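Side-chain contact in glucosamine 6-phosphate N-acetyltransferase (Arabidopsis thaliana, PDB 3T90), which catalyses the transfer of an acetyl group from acetyl-CoA to D-glucosamine 6-phosphate, a step in UDP-N-acetylglucosamine biosynthesis: residues K15-I20 and V55-T60. Numbering follows the deposited sequence.
Sequences KRKGFI and VIEEET
Lys17 and Glu57 meet in a salt bridge, with Lys17 NZ 2.9 Å from Glu57 OE1. The ammonium approaches that oxygen on its syn side, 29° out of the carboxylate plane. The two side chains, each extended beyond CG, cross at about a right angle, and the lysine's aliphatic part lies against the carboxylate, Lys17 CD being 3.4 Å from Glu57 OE1. A chi1 of -176°, setting CG beside the carbonyl carbon, and an extended chi2 carry the Glu57 carboxylate out from the strand to the lysine. The same OE1 is held by Arg8 of strand 5-9, and two cations thus share one oxygen, which probably favours the ionised carboxylate. A methionine in place of Lys17 would probably leave the Glu57 carboxylate relying on Arg8 and less fixed on the side facing residues 15-20. In this GNAT fold the contact joins the turn entering helix 19-23, with Gly18 at the N-cap, to strand 51-58 of the central sheet. The apolar part is buried: Val55 CG1 sits 4.0 Å from Phe19 CD1 and approaches the ring obliquely. Thr67 of strand 63-74 touches both side chains, while Phe76 of the second subunit packs edge-to-face with the Phe19 ring, placing Phe19 at the dimer interface.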
ATOM      1  N   LYS A  15       4.926  22.940  -5.773  1.00 12.12           N
ATOM      2  CA  LYS A  15       5.352  23.397  -4.452  1.00 11.99           C
ATOM      3  C   LYS A  15       4.956  24.870  -4.212  1.00 13.08           C
ATOM      4  O   LYS A  15       4.786  25.238  -3.037  1.00 14.79           O
ATOM      5  CB  LYS A  15       6.857  23.156  -4.267  1.00 14.65           C
ATOM      6  CG  LYS A  15       7.739  23.888  -5.153  1.00 15.92           C
ATOM      7  CD  LYS A  15       9.232  23.525  -4.822  1.00 17.44           C
ATOM      8  CE  LYS A  15      10.151  23.906  -5.889  1.00 15.38           C
ATOM      9  NZ  LYS A  15      10.009  23.019  -7.108  1.00 13.81           N
ATOM     10  N   ARG A  16       4.728  25.663  -5.262  1.00 12.34           N
ATOM     11  CA  ARG A  16       4.305  27.024  -5.008  1.00 12.74           C
ATOM     12  C   ARG A  16       2.779  27.204  -5.113  1.00 13.73           C
ATOM     13  O   ARG A  16       2.278  28.360  -5.018  1.00 15.56           O
ATOM     14  CB  ARG A  16       5.078  27.996  -5.933  1.00 14.38           C
ATOM     15  CG  ARG A  16       4.825  27.788  -7.331  1.00 14.09           C
ATOM     16  CD  ARG A  16       5.359  28.972  -8.202  1.00 20.37           C
ATOM     17  NE  ARG A  16       5.116  28.727  -9.624  1.00 29.30           N
ATOM     18  CZ  ARG A  16       3.982  29.035 -10.273  1.00 32.14           C
ATOM     19  NH1 ARG A  16       2.981  29.655  -9.647  1.00 33.67           N
ATOM     20  NH2 ARG A  16       3.869  28.750 -11.574  1.00 33.16           N
ATOM     21  N   LYS A  17       1.998  26.094  -5.238  1.00 12.26           N
ATOM     22  CA  LYS A  17       0.569  26.184  -5.459  1.00 10.37           C
ATOM     23  C   LYS A  17      -0.221  25.582  -4.309  1.00 11.18           C
ATOM     24  O   LYS A  17      -1.355  25.150  -4.492  1.00 12.49           O
ATOM     25  CB  LYS A  17       0.240  25.495  -6.793  1.00 12.25           C
ATOM     26  CG  LYS A  17       0.765  26.235  -8.055  1.00 14.39           C
ATOM     27  CD  LYS A  17       0.215  25.573  -9.352  1.00 16.33           C
ATOM     28  CE  LYS A  17       0.769  26.410 -10.463  1.00 20.09           C
ATOM     29  NZ  LYS A  17       0.370  25.768 -11.741  1.00 17.53           N
ATOM     30  N   GLY A  18       0.357  25.539  -3.132  1.00 10.60           N
ATOM     31  CA  GLY A  18      -0.405  25.094  -1.964  1.00 10.56           C
ATOM     32  C   GLY A  18      -0.650  23.598  -1.857  1.00 10.32           C
ATOM     33  O   GLY A  18      -1.589  23.192  -1.111  1.00 10.47           O
ATOM     34  N   PHE A  19       0.190  22.834  -2.545  1.00 10.42           N
ATOM     35  CA  PHE A  19       0.114  21.326  -2.415  1.00  8.27           C
ATOM     36  C   PHE A  19       0.355  20.819  -0.989  1.00  8.48           C
ATOM     37  O   PHE A  19      -0.477  20.065  -0.459  1.00  7.31           O
ATOM     38  CB  PHE A  19       1.039  20.703  -3.442  1.00 10.35           C
ATOM     39  CG  PHE A  19       1.066  19.205  -3.365  1.00  8.98           C
ATOM     40  CD1 PHE A  19      -0.040  18.430  -3.742  1.00  9.10           C
ATOM     41  CD2 PHE A  19       2.188  18.584  -2.902  1.00  9.23           C
ATOM     42  CE1 PHE A  19       0.048  17.044  -3.687  1.00 10.56           C
ATOM     43  CE2 PHE A  19       2.269  17.191  -2.832  1.00  8.93           C
ATOM     44  CZ  PHE A  19       1.174  16.446  -3.225  1.00  9.88           C
ATOM     45  N   ILE A  20       1.451  21.197  -0.357  1.00  8.21           N
ATOM     46  CA  ILE A  20       1.739  20.711   0.971  1.00  8.68           C
ATOM     47  C   ILE A  20       0.697  21.279   1.960  1.00  9.41           C
ATOM     48  O   ILE A  20       0.160  20.528   2.803  1.00  9.88           O
ATOM     49  CB  ILE A  20       3.171  21.125   1.386  1.00  9.85           C
ATOM     50  CG1 ILE A  20       4.184  20.512   0.376  1.00  9.04           C
ATOM     51  CG2 ILE A  20       3.489  20.723   2.887  1.00 13.36           C
ATOM     52  CD1 ILE A  20       4.172  18.939   0.458  1.00 10.52           C
ATOM     53  N   VAL A  55      -3.520  15.737  -9.094  1.00  8.88           N
ATOM     54  CA  VAL A  55      -3.996  16.998  -8.490  1.00  9.95           C
ATOM     55  C   VAL A  55      -5.052  17.646  -9.330  1.00  9.70           C
ATOM     56  O   VAL A  55      -5.067  17.469 -10.587  1.00 10.62           O
ATOM     57  CB  VAL A  55      -2.826  18.019  -8.287  1.00  8.95           C
ATOM     58  CG1 VAL A  55      -1.807  17.525  -7.261  1.00  9.48           C
ATOM     59  CG2 VAL A  55      -2.190  18.503  -9.575  1.00 11.75           C
ATOM     60  N   ILE A  56      -5.919  18.390  -8.667  1.00 10.74           N
ATOM     61  CA  ILE A  56      -6.835  19.242  -9.365  1.00 10.96           C
ATOM     62  C   ILE A  56      -6.492  20.651  -8.939  1.00 10.84           C
ATOM     63  O   ILE A  56      -6.556  20.972  -7.736  1.00 10.20           O
ATOM     64  CB  ILE A  56      -8.291  18.951  -9.039  1.00 11.08           C
ATOM     65  CG1 ILE A  56      -8.597  17.541  -9.432  1.00 12.91           C
ATOM     66  CG2 ILE A  56      -9.242  19.981  -9.727  1.00 13.46           C
ATOM     67  CD1 ILE A  56     -10.095  17.093  -9.059  1.00 13.51           C
ATOM     68  N   GLU A  57      -6.194  21.521  -9.932  1.00 12.59           N
ATOM     69  CA  GLU A  57      -5.920  22.907  -9.671  1.00 14.74           C
ATOM     70  C   GLU A  57      -7.160  23.736  -9.899  1.00 13.17           C
ATOM     71  O   GLU A  57      -7.827  23.515 -10.916  1.00 16.04           O
ATOM     72  CB  GLU A  57      -4.757  23.415 -10.574  1.00 13.62           C
ATOM     73  CG  GLU A  57      -4.361  24.853 -10.281  1.00 17.12           C
ATOM     74  CD  GLU A  57      -3.198  25.382 -11.145  1.00 21.59           C
ATOM     75  OE1 GLU A  57      -2.290  24.627 -11.511  1.00 19.35           O
ATOM     76  OE2 GLU A  57      -3.196  26.624 -11.457  1.00 28.24           O
ATOM     77  N   GLU A  58      -7.431  24.650  -8.970  1.00 14.41           N
ATOM     78  CA  GLU A  58      -8.517  25.662  -9.256  1.00 16.73           C
ATOM     79  C   GLU A  58      -7.771  26.855  -9.884  1.00 17.45           C
ATOM     80  O   GLU A  58      -6.874  27.483  -9.302  1.00 17.16           O
ATOM     81  CB  GLU A  58      -9.258  26.030  -7.987  1.00 16.83           C
ATOM     82  CG  GLU A  58     -10.576  26.778  -8.280  1.00 17.58           C
ATOM     83  CD  GLU A  58     -10.302  28.259  -8.635  1.00 20.09           C
ATOM     84  OE1 GLU A  58      -9.597  28.942  -7.840  1.00 21.71           O
ATOM     85  OE2 GLU A  58     -10.801  28.644  -9.741  1.00 23.78           O
ATOM     86  N   GLU A  59      -8.247  27.158 -11.078  1.00 22.16           N
ATOM     87  CA  GLU A  59      -7.572  28.059 -12.004  1.00 23.93           C
ATOM     88  C   GLU A  59      -7.513  29.518 -11.556  1.00 23.77           C
ATOM     89  O   GLU A  59      -6.474  30.143 -11.682  1.00 22.08           O
ATOM     90  CB  GLU A  59      -8.238  27.922 -13.377  1.00 26.00           C
ATOM     91  CG  GLU A  59      -7.874  26.626 -14.093  1.00 30.63           C
ATOM     92  CD  GLU A  59      -8.113  26.734 -15.593  1.00 41.30           C
ATOM     93  OE1 GLU A  59      -7.673  27.759 -16.188  1.00 43.82           O
ATOM     94  OE2 GLU A  59      -8.744  25.810 -16.175  1.00 44.36           O
ATOM     95  N   THR A  60      -8.612  30.046 -11.016  1.00 24.56           N
ATOM     96  CA  THR A  60      -8.646  31.444 -10.635  1.00 25.80           C
ATOM     97  C   THR A  60      -7.672  31.774  -9.528  1.00 25.60           C
ATOM     98  O   THR A  60      -6.978  32.811  -9.591  1.00 27.35           O
ATOM     99  CB  THR A  60     -10.125  31.992 -10.411  1.00 26.18           C
ATOM    100  OG1 THR A  60     -10.655  31.483  -9.175  1.00 31.55           O
ATOM    101  CG2 THR A  60     -11.049  31.577 -11.531  1.00 26.03           C
TER